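PDB 4EVR: putative ABC transporter subunit, substrate-binding component from Rhodopseudomonas palustris, which probably captures benzoate or related aromatic acids outside the cytoplasmic membrane and delivers them to an ABC transporter for uptake. Local coordinates for residues V157-A162 against I186-P191; C209-F214 against W236-L241; F133-I138 against E165-G170. All coordinates share one frame; numbering follows the deposited sequence.

Contact 1 of 3, residues V157-A162 against I186-P191; sequences VTWKYA and ITIAFP. With BEZ (benzoic acid), chain B.
V157-W159 and I186-I188 run as neighbouring parallel strands, their axes 4.7 Å apart at closest approach, joined by alternating backbone bonds from T158 N to I186 O, I188 N to T158 O and K160 N to I188 O, the last 2.8 Å long. V157 and I186 lie side by side on the face that also carries W159 and I188, with V157 CG2 4.2 Å from I186 CD1; helix 196-205 covers this patch. Helix 162-177 links the two strands in a beta-alpha-beta crossover, as expected for the leucine-binding protein family, and I186-I188 belongs to the edge strand of the sheet. Aromatic side chains tie the two segments further along. F190 sets its edge against the face of W159 in a T-shaped pair, CD1 lying 3.5 Å from W159 CD2 with the planes at 81°, while F190 CA sits over the five-membered ring in a CH-pi contact. A water bridges K160 O and F190 N. With its CG between the backbone N and carbonyl carbon (chi1 82°), Y161 brings CE2 within 3.8 Å of F190 CD1 and sends its hydroxyl to the ligand, where OH donates to O2 of benzoic acid over 2.6 Å.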
loop_
_atom_site.group_PDB
_atom_site.type_symbol
_atom_site.label_atom_id
_atom_site.label_comp_id
_atom_site.label_asym_id
_atom_site.label_seq_id
_atom_site.Cartn_x
_atom_site.Cartn_y
_atom_site.Cartn_z
ATOM N N VAL A 157 -3.039 0.482 -18.101
ATOM C CA VAL A 157 -2.050 1.550 -18.194
ATOM C C VAL A 157 -1.331 1.622 -16.838
ATOM O O VAL A 157 -1.986 1.779 -15.819
ATOM C CB VAL A 157 -2.576 2.947 -18.577
ATOM C CG1 VAL A 157 -1.382 3.895 -18.911
ATOM C CG2 VAL A 157 -3.504 2.873 -19.734
ATOM N N THR A 158 -0.010 1.567 -16.815
ATOM C CA THR A 158 0.714 1.696 -15.543
ATOM C C THR A 158 2.175 2.024 -15.804
ATOM O O THR A 158 2.579 2.148 -16.938
ATOM C CB THR A 158 0.582 0.388 -14.707
ATOM O OG1 THR A 158 1.054 0.594 -13.385
ATOM C CG2 THR A 158 1.287 -0.756 -15.303
ATOM N N TRP A 159 2.959 2.090 -14.741
ATOM C CA TRP A 159 4.415 2.273 -14.810
ATOM C C TRP A 159 5.134 0.917 -14.981
ATOM O O TRP A 159 4.662 -0.147 -14.477
ATOM C CB TRP A 159 4.918 2.952 -13.536
ATOM C CG TRP A 159 4.670 4.440 -13.511
ATOM C CD1 TRP A 159 5.017 5.339 -14.469
ATOM C CD2 TRP A 159 4.208 5.211 -12.394
ATOM N NE1 TRP A 159 4.841 6.622 -14.001
ATOM C CE2 TRP A 159 4.342 6.567 -12.731
ATOM C CE3 TRP A 159 3.715 4.878 -11.113
ATOM C CZ2 TRP A 159 3.935 7.602 -11.864
ATOM C CZ3 TRP A 159 3.392 5.879 -10.242
ATOM C CH2 TRP A 159 3.482 7.231 -10.619
ATOM N N LYS A 160 6.271 0.956 -15.699
ATOM C CA LYS A 160 7.120 -0.233 -15.985
ATOM C C LYS A 160 8.013 -0.591 -14.806
ATOM O O LYS A 160 9.224 -0.297 -14.781
ATOM C CB LYS A 160 7.967 -0.017 -17.213
ATOM C CG LYS A 160 8.443 -1.320 -17.831
ATOM C CD LYS A 160 9.106 -1.050 -19.210
ATOM C CE LYS A 160 9.466 -2.302 -19.973
ATOM N NZ LYS A 160 10.362 -3.187 -19.191
ATOM N N TYR A 161 7.397 -1.130 -13.754
ATOM C CA TYR A 161 8.181 -1.651 -12.655
ATOM C C TYR A 161 7.360 -2.750 -11.985
ATOM O O TYR A 161 6.210 -2.935 -12.319
ATOM C CB TYR A 161 8.715 -0.552 -11.715
ATOM C CG TYR A 161 7.756 -0.054 -10.674
ATOM C CD1 TYR A 161 7.903 -0.411 -9.327
ATOM C CD2 TYR A 161 6.799 0.918 -10.985
ATOM C CE1 TYR A 161 7.043 0.097 -8.346
ATOM C CE2 TYR A 161 5.945 1.435 -10.009
ATOM C CZ TYR A 161 6.110 1.068 -8.678
ATOM O OH TYR A 161 5.202 1.506 -7.711
ATOM N N ALA A 162 7.935 -3.465 -11.059
ATOM C CA ALA A 162 7.275 -4.652 -10.401
ATOM C C ALA A 162 5.849 -4.421 -9.914
ATOM O O ALA A 162 5.010 -5.283 -10.146
ATOM C CB ALA A 162 8.112 -5.121 -9.219
ATOM N N ILE A 186 -0.476 -0.949 -21.749
ATOM C CA ILE A 186 0.390 0.237 -21.978
ATOM C C ILE A 186 1.287 0.450 -20.772
ATOM O O ILE A 186 0.781 0.448 -19.633
ATOM C CB ILE A 186 -0.448 1.512 -22.256
ATOM C CG1 ILE A 186 -1.405 1.305 -23.462
ATOM C CG2 ILE A 186 0.476 2.724 -22.478
ATOM C CD1 ILE A 186 -2.357 2.382 -23.713
ATOM N N THR A 187 2.620 0.679 -20.995
ATOM C CA THR A 187 3.506 0.936 -19.837
ATOM C C THR A 187 4.312 2.172 -20.140
ATOM O O THR A 187 4.639 2.446 -21.296
ATOM C CB THR A 187 4.413 -0.248 -19.487
ATOM O OG1 THR A 187 5.293 -0.457 -20.594
ATOM C CG2 THR A 187 3.635 -1.494 -19.206
ATOM N N ILE A 188 4.591 2.917 -19.109
ATOM C CA ILE A 188 5.369 4.158 -19.143
ATOM C C ILE A 188 6.505 3.973 -18.186
ATOM O O ILE A 188 6.310 3.368 -17.129
ATOM C CB ILE A 188 4.383 5.295 -18.712
ATOM C CG1 ILE A 188 3.400 5.540 -19.886
ATOM C CG2 ILE A 188 5.086 6.605 -18.405
ATOM C CD1 ILE A 188 2.187 6.158 -19.414
ATOM N N ALA A 189 7.676 4.468 -18.496
ATOM C CA ALA A 189 8.784 4.302 -17.573
ATOM C C ALA A 189 8.507 5.034 -16.280
ATOM O O ALA A 189 7.996 6.167 -16.299
ATOM C CB ALA A 189 10.056 4.844 -18.187
ATOM N N PHE A 190 8.829 4.426 -15.107
ATOM C CA PHE A 190 8.666 5.117 -13.848
ATOM C C PHE A 190 9.682 6.211 -13.650
ATOM O O PHE A 190 10.856 5.962 -13.964
ATOM C CB PHE A 190 8.821 4.099 -12.716
ATOM C CG PHE A 190 8.610 4.752 -11.374
ATOM C CD1 PHE A 190 7.325 4.921 -10.856
ATOM C CD2 PHE A 190 9.683 5.141 -10.595
ATOM C CE1 PHE A 190 7.136 5.490 -9.599
ATOM C CE2 PHE A 190 9.492 5.666 -9.360
ATOM C CZ PHE A 190 8.224 5.847 -8.856
ATOM N N PRO A 191 9.363 7.415 -13.116
ATOM C CA PRO A 191 8.083 7.960 -12.682
ATOM C C PRO A 191 7.525 8.933 -13.717
ATOM O O PRO A 191 6.987 9.964 -13.326
ATOM C CB PRO A 191 8.479 8.680 -11.416
ATOM C CG PRO A 191 9.855 9.254 -11.771
ATOM C CD PRO A 191 10.420 8.409 -12.869
HETATM C C BEZ B . 4.354 -0.378 -4.898
HETATM O O1 BEZ B . 4.346 -1.501 -4.312
HETATM O O2 BEZ B . 5.314 0.027 -5.611
HETATM C C1 BEZ B . 3.254 0.606 -4.666
HETATM C C2 BEZ B . 3.498 1.982 -4.800
HETATM C C3 BEZ B . 2.474 2.899 -4.575
HETATM C C4 BEZ B . 1.206 2.382 -4.273
HETATM C C5 BEZ B . 0.975 1.002 -4.145
HETATM C C6 BEZ B . 1.992 0.102 -4.315
HETATM O O HOH W 1 10.548 2.154 -15.485
#

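Contact 2 of 3, residues C209-F214 against W236-L241; sequences CVYAFF and WGPGFL. With BEZ (benzoic acid), chain B.
W236, P238 and L241 bury the most surface here: W236 and P238 lie on the second strand of a beta-alpha-beta unit, L241 on the 3-10 turn that follows, and helix 217-228 carries the chain from strand 209-213 to strand 235-238. W236 makes the parallel pairing: its N donates to V210 O over 2.8 Å, nearly straight along the carbonyl, and its O accepts from A212 N at 3.0 Å. Its indole stands on the same sheet face as Y211, and its CD1 approaches C209 CB, while M146 of helix 135-148 packs on it. P238 has no N-H to continue the ladder. Its ring instead fits between two aromatic side chains, CD 3.8 Å from Y211 CE1 and CG 3.9 Å from F213 CD1, and both cross it at about a right angle. P238 CD also lies against A212 O, a buried carbonyl with no hydrogen-bonding partner in the model. The turn then brings L241 back to the first strand, where CD1 touches A212 CB and F214 CB, each at 4.3 Å. The same turn presents F240 to the ligand. F213, its CG anti to the backbone N (chi1 168°), meets benzoic acid with its ring edge, CZ 3.7 Å from C4, whereas F240 offers a face, with benzoic acid C5 over the ring centre and 3.8 Å from F240 CG.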
loop_
_atom_site.group_PDB
_atom_site.type_symbol
_atom_site.label_atom_id
_atom_site.label_comp_id
_atom_site.label_asym_id
_atom_site.label_seq_id
_atom_site.Cartn_x
_atom_site.Cartn_y
_atom_site.Cartn_z
ATOM N N CYS A 209 -13.421 -0.233 -20.858
ATOM C CA CYS A 209 -12.852 0.202 -19.577
ATOM C C CYS A 209 -11.371 0.312 -19.665
ATOM O O CYS A 209 -10.759 -0.317 -20.507
ATOM C CB CYS A 209 -13.236 -0.753 -18.438
ATOM S SG CYS A 209 -12.655 -2.454 -18.687
ATOM N N VAL A 210 -10.802 1.111 -18.758
ATOM C CA VAL A 210 -9.383 1.278 -18.532
ATOM C C VAL A 210 -9.084 0.916 -17.067
ATOM O O VAL A 210 -9.806 1.353 -16.168
ATOM C CB VAL A 210 -8.908 2.725 -18.848
ATOM C CG1 VAL A 210 -7.488 2.936 -18.359
ATOM C CG2 VAL A 210 -9.012 2.990 -20.339
ATOM N N TYR A 211 -8.060 0.093 -16.862
ATOM C CA TYR A 211 -7.515 -0.293 -15.555
ATOM C C TYR A 211 -6.195 0.364 -15.475
ATOM O O TYR A 211 -5.349 0.057 -16.304
ATOM C CB TYR A 211 -7.387 -1.796 -15.482
ATOM C CG TYR A 211 -6.718 -2.315 -14.253
ATOM C CD1 TYR A 211 -7.438 -2.541 -13.091
ATOM C CD2 TYR A 211 -5.362 -2.601 -14.248
ATOM C CE1 TYR A 211 -6.825 -3.064 -11.950
ATOM C CE2 TYR A 211 -4.729 -3.105 -13.109
ATOM C CZ TYR A 211 -5.475 -3.371 -11.972
ATOM O OH TYR A 211 -4.888 -3.954 -10.866
ATOM N N ALA A 212 -5.999 1.276 -14.523
ATOM C CA ALA A 212 -4.780 2.003 -14.368
ATOM C C ALA A 212 -4.226 1.833 -12.969
ATOM O O ALA A 212 -4.988 1.902 -12.008
ATOM C CB ALA A 212 -4.993 3.489 -14.597
ATOM N N PHE A 213 -2.928 1.610 -12.860
ATOM C CA PHE A 213 -2.248 1.746 -11.597
ATOM C C PHE A 213 -1.271 2.922 -11.710
ATOM O O PHE A 213 -0.252 2.891 -12.462
ATOM C CB PHE A 213 -1.540 0.470 -11.115
ATOM C CG PHE A 213 -0.599 0.757 -9.939
ATOM C CD1 PHE A 213 -1.079 1.343 -8.779
ATOM C CD2 PHE A 213 0.800 0.699 -10.101
ATOM C CE1 PHE A 213 -0.206 1.697 -7.736
ATOM C CE2 PHE A 213 1.651 1.120 -9.094
ATOM C CZ PHE A 213 1.161 1.681 -7.951
ATOM N N PHE A 214 -1.556 3.944 -10.918
ATOM C CA PHE A 214 -0.653 5.070 -10.638
ATOM C C PHE A 214 -0.917 5.401 -9.168
ATOM O O PHE A 214 -1.916 4.963 -8.625
ATOM C CB PHE A 214 -0.837 6.293 -11.550
ATOM C CG PHE A 214 -0.501 6.003 -12.995
ATOM C CD1 PHE A 214 0.811 5.930 -13.416
ATOM C CD2 PHE A 214 -1.502 5.788 -13.927
ATOM C CE1 PHE A 214 1.112 5.627 -14.742
ATOM C CE2 PHE A 214 -1.192 5.495 -15.243
ATOM C CZ PHE A 214 0.117 5.398 -15.627
ATOM N N TRP A 236 -11.082 2.634 -14.033
ATOM C CA TRP A 236 -10.994 1.765 -12.874
ATOM C C TRP A 236 -9.564 1.598 -12.420
ATOM O O TRP A 236 -8.619 1.771 -13.203
ATOM C CB TRP A 236 -11.511 0.372 -13.226
ATOM C CG TRP A 236 -13.018 0.253 -13.290
ATOM C CD1 TRP A 236 -13.828 0.648 -14.303
ATOM C CD2 TRP A 236 -13.849 -0.467 -12.367
ATOM N NE1 TRP A 236 -15.137 0.281 -14.038
ATOM C CE2 TRP A 236 -15.159 -0.471 -12.896
ATOM C CE3 TRP A 236 -13.601 -1.140 -11.152
ATOM C CZ2 TRP A 236 -16.217 -1.089 -12.247
ATOM C CZ3 TRP A 236 -14.644 -1.795 -10.541
ATOM C CH2 TRP A 236 -15.932 -1.767 -11.086
ATOM N N GLY A 237 -9.399 1.053 -11.213
ATOM C CA GLY A 237 -8.075 0.669 -10.768
ATOM C C GLY A 237 -8.041 0.220 -9.326
ATOM O O GLY A 237 -9.078 0.255 -8.660
ATOM N N PRO A 238 -6.905 -0.272 -8.858
ATOM C CA PRO A 238 -6.718 -0.450 -7.391
ATOM C C PRO A 238 -6.870 0.928 -6.790
ATOM O O PRO A 238 -6.563 1.966 -7.460
ATOM C CB PRO A 238 -5.294 -1.002 -7.269
ATOM C CG PRO A 238 -4.594 -0.432 -8.469
ATOM C CD PRO A 238 -5.617 -0.344 -9.565
ATOM N N GLY A 239 -7.225 0.973 -5.531
ATOM C CA GLY A 239 -7.513 2.220 -4.840
ATOM C C GLY A 239 -6.453 3.224 -4.686
ATOM O O GLY A 239 -6.725 4.378 -4.372
ATOM N N PHE A 240 -5.232 2.784 -4.850
ATOM C CA PHE A 240 -4.095 3.717 -4.822
ATOM C C PHE A 240 -4.252 4.766 -5.902
ATOM O O PHE A 240 -3.660 5.857 -5.789
ATOM C CB PHE A 240 -2.804 2.930 -5.087
ATOM C CG PHE A 240 -2.752 1.640 -4.343
ATOM C CD1 PHE A 240 -2.737 1.621 -2.972
ATOM C CD2 PHE A 240 -2.802 0.436 -5.012
ATOM C CE1 PHE A 240 -2.772 0.450 -2.291
ATOM C CE2 PHE A 240 -2.790 -0.752 -4.315
ATOM C CZ PHE A 240 -2.859 -0.740 -2.971
ATOM N N LEU A 241 -5.027 4.471 -6.958
ATOM C CA LEU A 241 -5.238 5.476 -8.035
ATOM C C LEU A 241 -5.962 6.710 -7.520
ATOM O O LEU A 241 -5.741 7.766 -8.061
ATOM C CB LEU A 241 -6.039 4.803 -9.152
ATOM C CG LEU A 241 -6.379 5.668 -10.377
ATOM C CD1 LEU A 241 -5.127 6.083 -11.114
ATOM C CD2 LEU A 241 -7.373 4.972 -11.216
HETATM C C BEZ B . 4.354 -0.378 -4.898
HETATM O O1 BEZ B . 4.346 -1.501 -4.312
HETATM O O2 BEZ B . 5.314 0.027 -5.611
HETATM C C1 BEZ B . 3.254 0.606 -4.666
HETATM C C2 BEZ B . 3.498 1.982 -4.800
HETATM C C3 BEZ B . 2.474 2.899 -4.575
HETATM C C4 BEZ B . 1.206 2.382 -4.273
HETATM C C5 BEZ B . 0.975 1.002 -4.145
HETATM C C6 BEZ B . 1.992 0.102 -4.315
#

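Contact 3 of 3, residues F133-I138 against E165-G170; sequences FANGQI and EEMVSG. With BEZ (benzoic acid), chain B.
N135 and E166 supply the one hydrogen bond across this helix pair. N135 ND2 donates to E166 OE1 over 2.9 Å at 167°; OE1 lies close to the N135 amide plane, while ND2 meets the carboxylate on its anti side, 33° out of that plane. E166 reaches the amide because its chain is extended beyond CG (chi2 174°), and OE1 also accepts from D117 N, so one carboxylate oxygen gathers N-H groups from a helix start and a loop. This buried amide also makes a weak bond from ND2 to S92 OG, which is itself hydrogen-bonded to the benzoic acid, while OD1 has no hydrogen-bonding partner in the model. With an alanine here in place of N135, E166 OE1 would probably keep D117 N but lose its partner on helix 135-148, and the weak link to S92 would go.

M167, modelled as selenomethionine, makes the van der Waals contacts. Two are to oxygens of N135: CG rests 3.4 Å from N135 O, and a bend at chi3 brings CE to 3.4 Å from N135 OD1. The apolar one sets SE alongside I138 CG2 at 4.1 Å. The CE methyl also touches benzoic acid C6 at 3.7 Å, a distance matched by CZ at the ring edge of F133.

Backbone proximity is greatest where two glycines meet. The CA atoms of G136 and G170 are 4.5 Å apart, and a beta carbon on G170 would collide with G136 O.

The segment 133-138 forms the start of helix 135-148 and 165-170 a part of helix 162-177; M167 packs on Y211 and F213 of strand 209-213 and, with I138, on P238 of strand 235-238, while V168 covers T156 and T158 of strand 153-159.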
loop_
_atom_site.group_PDB
_atom_site.type_symbol
_atom_site.label_atom_id
_atom_site.label_comp_id
_atom_site.label_asym_id
_atom_site.label_seq_id
_atom_site.Cartn_x
_atom_site.Cartn_y
_atom_site.Cartn_z
ATOM N N PHE A 133 -0.765 -4.947 1.786
ATOM C CA PHE A 133 -1.446 -5.826 0.856
ATOM C C PHE A 133 -0.400 -6.454 -0.053
ATOM O O PHE A 133 0.754 -5.957 -0.064
ATOM C CB PHE A 133 -2.432 -5.033 -0.001
ATOM C CG PHE A 133 -1.720 -3.975 -0.841
ATOM C CD1 PHE A 133 -1.369 -2.748 -0.303
ATOM C CD2 PHE A 133 -1.331 -4.246 -2.144
ATOM C CE1 PHE A 133 -0.498 -1.894 -0.996
ATOM C CE2 PHE A 133 -0.524 -3.385 -2.837
ATOM C CZ PHE A 133 -0.091 -2.231 -2.255
ATOM N N ALA A 134 -0.816 -7.409 -0.922
ATOM C CA ALA A 134 0.037 -7.974 -1.965
ATOM C C ALA A 134 -0.499 -7.518 -3.323
ATOM O O ALA A 134 -1.728 -7.558 -3.550
ATOM C CB ALA A 134 0.065 -9.499 -1.918
ATOM N N ASN A 135 0.386 -7.101 -4.225
ATOM C CA ASN A 135 0.028 -6.561 -5.564
ATOM C C ASN A 135 -0.899 -7.467 -6.340
ATOM O O ASN A 135 -1.923 -7.022 -6.879
ATOM C CB ASN A 135 1.325 -6.296 -6.417
ATOM C CG ASN A 135 2.138 -5.199 -5.941
ATOM O OD1 ASN A 135 1.590 -4.231 -5.388
ATOM N ND2 ASN A 135 3.478 -5.256 -6.209
ATOM N N GLY A 136 -0.512 -8.723 -6.438
ATOM C CA GLY A 136 -1.270 -9.742 -7.193
ATOM C C GLY A 136 -2.692 -9.917 -6.682
ATOM O O GLY A 136 -3.655 -9.895 -7.456
ATOM N N GLN A 137 -2.840 -9.995 -5.370
ATOM C CA GLN A 137 -4.152 -10.167 -4.746
ATOM C C GLN A 137 -5.095 -9.005 -4.984
ATOM O O GLN A 137 -6.266 -9.238 -5.238
ATOM C CB GLN A 137 -4.027 -10.427 -3.250
ATOM C CG GLN A 137 -5.373 -10.832 -2.671
ATOM C CD GLN A 137 -5.242 -11.429 -1.308
ATOM O OE1 GLN A 137 -4.414 -11.007 -0.509
ATOM N NE2 GLN A 137 -6.172 -12.282 -0.959
ATOM N N ILE A 138 -4.638 -7.760 -4.868
ATOM C CA ILE A 138 -5.540 -6.654 -5.123
ATOM C C ILE A 138 -5.867 -6.512 -6.592
ATOM O O ILE A 138 -7.014 -6.163 -6.900
ATOM C CB ILE A 138 -5.017 -5.343 -4.511
ATOM C CG1 ILE A 138 -6.055 -4.256 -4.597
ATOM C CG2 ILE A 138 -3.707 -4.887 -5.097
ATOM C CD1 ILE A 138 -5.747 -2.965 -3.687
ATOM N N GLU A 165 3.445 -4.198 -13.003
ATOM C CA GLU A 165 3.384 -5.496 -13.650
ATOM C C GLU A 165 2.568 -6.494 -12.819
ATOM O O GLU A 165 1.783 -7.257 -13.402
ATOM C CB GLU A 165 4.809 -5.980 -13.882
ATOM C CG GLU A 165 4.941 -7.386 -14.436
ATOM C CD GLU A 165 6.380 -7.864 -14.550
ATOM O OE1 GLU A 165 6.711 -8.487 -15.585
ATOM O OE2 GLU A 165 7.168 -7.637 -13.599
ATOM N N GLU A 166 2.781 -6.538 -11.510
ATOM C CA GLU A 166 2.111 -7.527 -10.670
ATOM C C GLU A 166 0.636 -7.177 -10.471
ATOM O O GLU A 166 -0.191 -8.063 -10.487
ATOM C CB GLU A 166 2.841 -7.702 -9.335
ATOM C CG GLU A 166 4.254 -8.252 -9.470
ATOM C CD GLU A 166 5.001 -8.278 -8.160
ATOM O OE1 GLU A 166 4.443 -7.793 -7.154
ATOM O OE2 GLU A 166 6.085 -8.888 -8.097
HETATM N N MSE A 167 0.298 -5.909 -10.337
HETATM C CA MSE A 167 -1.082 -5.551 -10.247
HETATM C C MSE A 167 -1.794 -5.778 -11.593
HETATM O O MSE A 167 -2.964 -6.187 -11.576
HETATM C CB MSE A 167 -1.267 -4.123 -9.758
HETATM C CG MSE A 167 -1.108 -4.025 -8.239
HETATM SE SE MSE A 167 -1.542 -2.359 -7.507
HETATM C CE MSE A 167 0.112 -1.596 -7.006
ATOM N N VAL A 168 -1.121 -5.512 -12.739
ATOM C CA VAL A 168 -1.775 -5.743 -14.027
ATOM C C VAL A 168 -1.856 -7.258 -14.239
ATOM O O VAL A 168 -2.854 -7.753 -14.749
ATOM C CB VAL A 168 -1.060 -5.030 -15.187
ATOM C CG1 VAL A 168 -1.399 -5.674 -16.551
ATOM C CG2 VAL A 168 -1.382 -3.542 -15.177
ATOM N N SER A 169 -0.848 -8.010 -13.840
ATOM C CA SER A 169 -0.912 -9.481 -14.008
ATOM C C SER A 169 -2.126 -10.123 -13.231
ATOM O O SER A 169 -2.802 -11.026 -13.744
ATOM C CB SER A 169 0.391 -10.117 -13.555
ATOM O OG SER A 169 0.210 -11.520 -13.550
ATOM N N GLY A 170 -2.323 -9.711 -11.988
ATOM C CA GLY A 170 -3.410 -10.204 -11.141
ATOM C C GLY A 170 -4.764 -9.878 -11.720
ATOM O O GLY A 170 -5.663 -10.707 -11.733
HETATM C C BEZ B . 4.354 -0.378 -4.898
HETATM O O1 BEZ B . 4.346 -1.501 -4.312
HETATM O O2 BEZ B . 5.314 0.027 -5.611
HETATM C C1 BEZ B . 3.254 0.606 -4.666
HETATM C C2 BEZ B . 3.498 1.982 -4.800
HETATM C C3 BEZ B . 2.474 2.899 -4.575
HETATM C C4 BEZ B . 1.206 2.382 -4.273
HETATM C C5 BEZ B . 0.975 1.002 -4.145
HETATM C C6 BEZ B . 1.992 0.102 -4.315
#

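Three neighbouring contacts, with centres 12 to 14 Å apart, illustrate how a binding site can be assembled at the ends of sheet strands and helices. Contacts 1 and 2 share one mixed sheet, where strands 153-159 and 209-213 are adjacent; T158 OG1 to F213 O and V157 N to Y211 O are probable hydrogen bonds between them. Contact 3 lays two helices over that sheet, with Y211 OH near M167 O. Along the chain, contacts 1 and 3 interleave, while contact 2 follows both. Each contact supplies at least one residue that touches the same benzoic acid, with 186-191 taking part through its packing on Y161, consistent with a substrate-binding role.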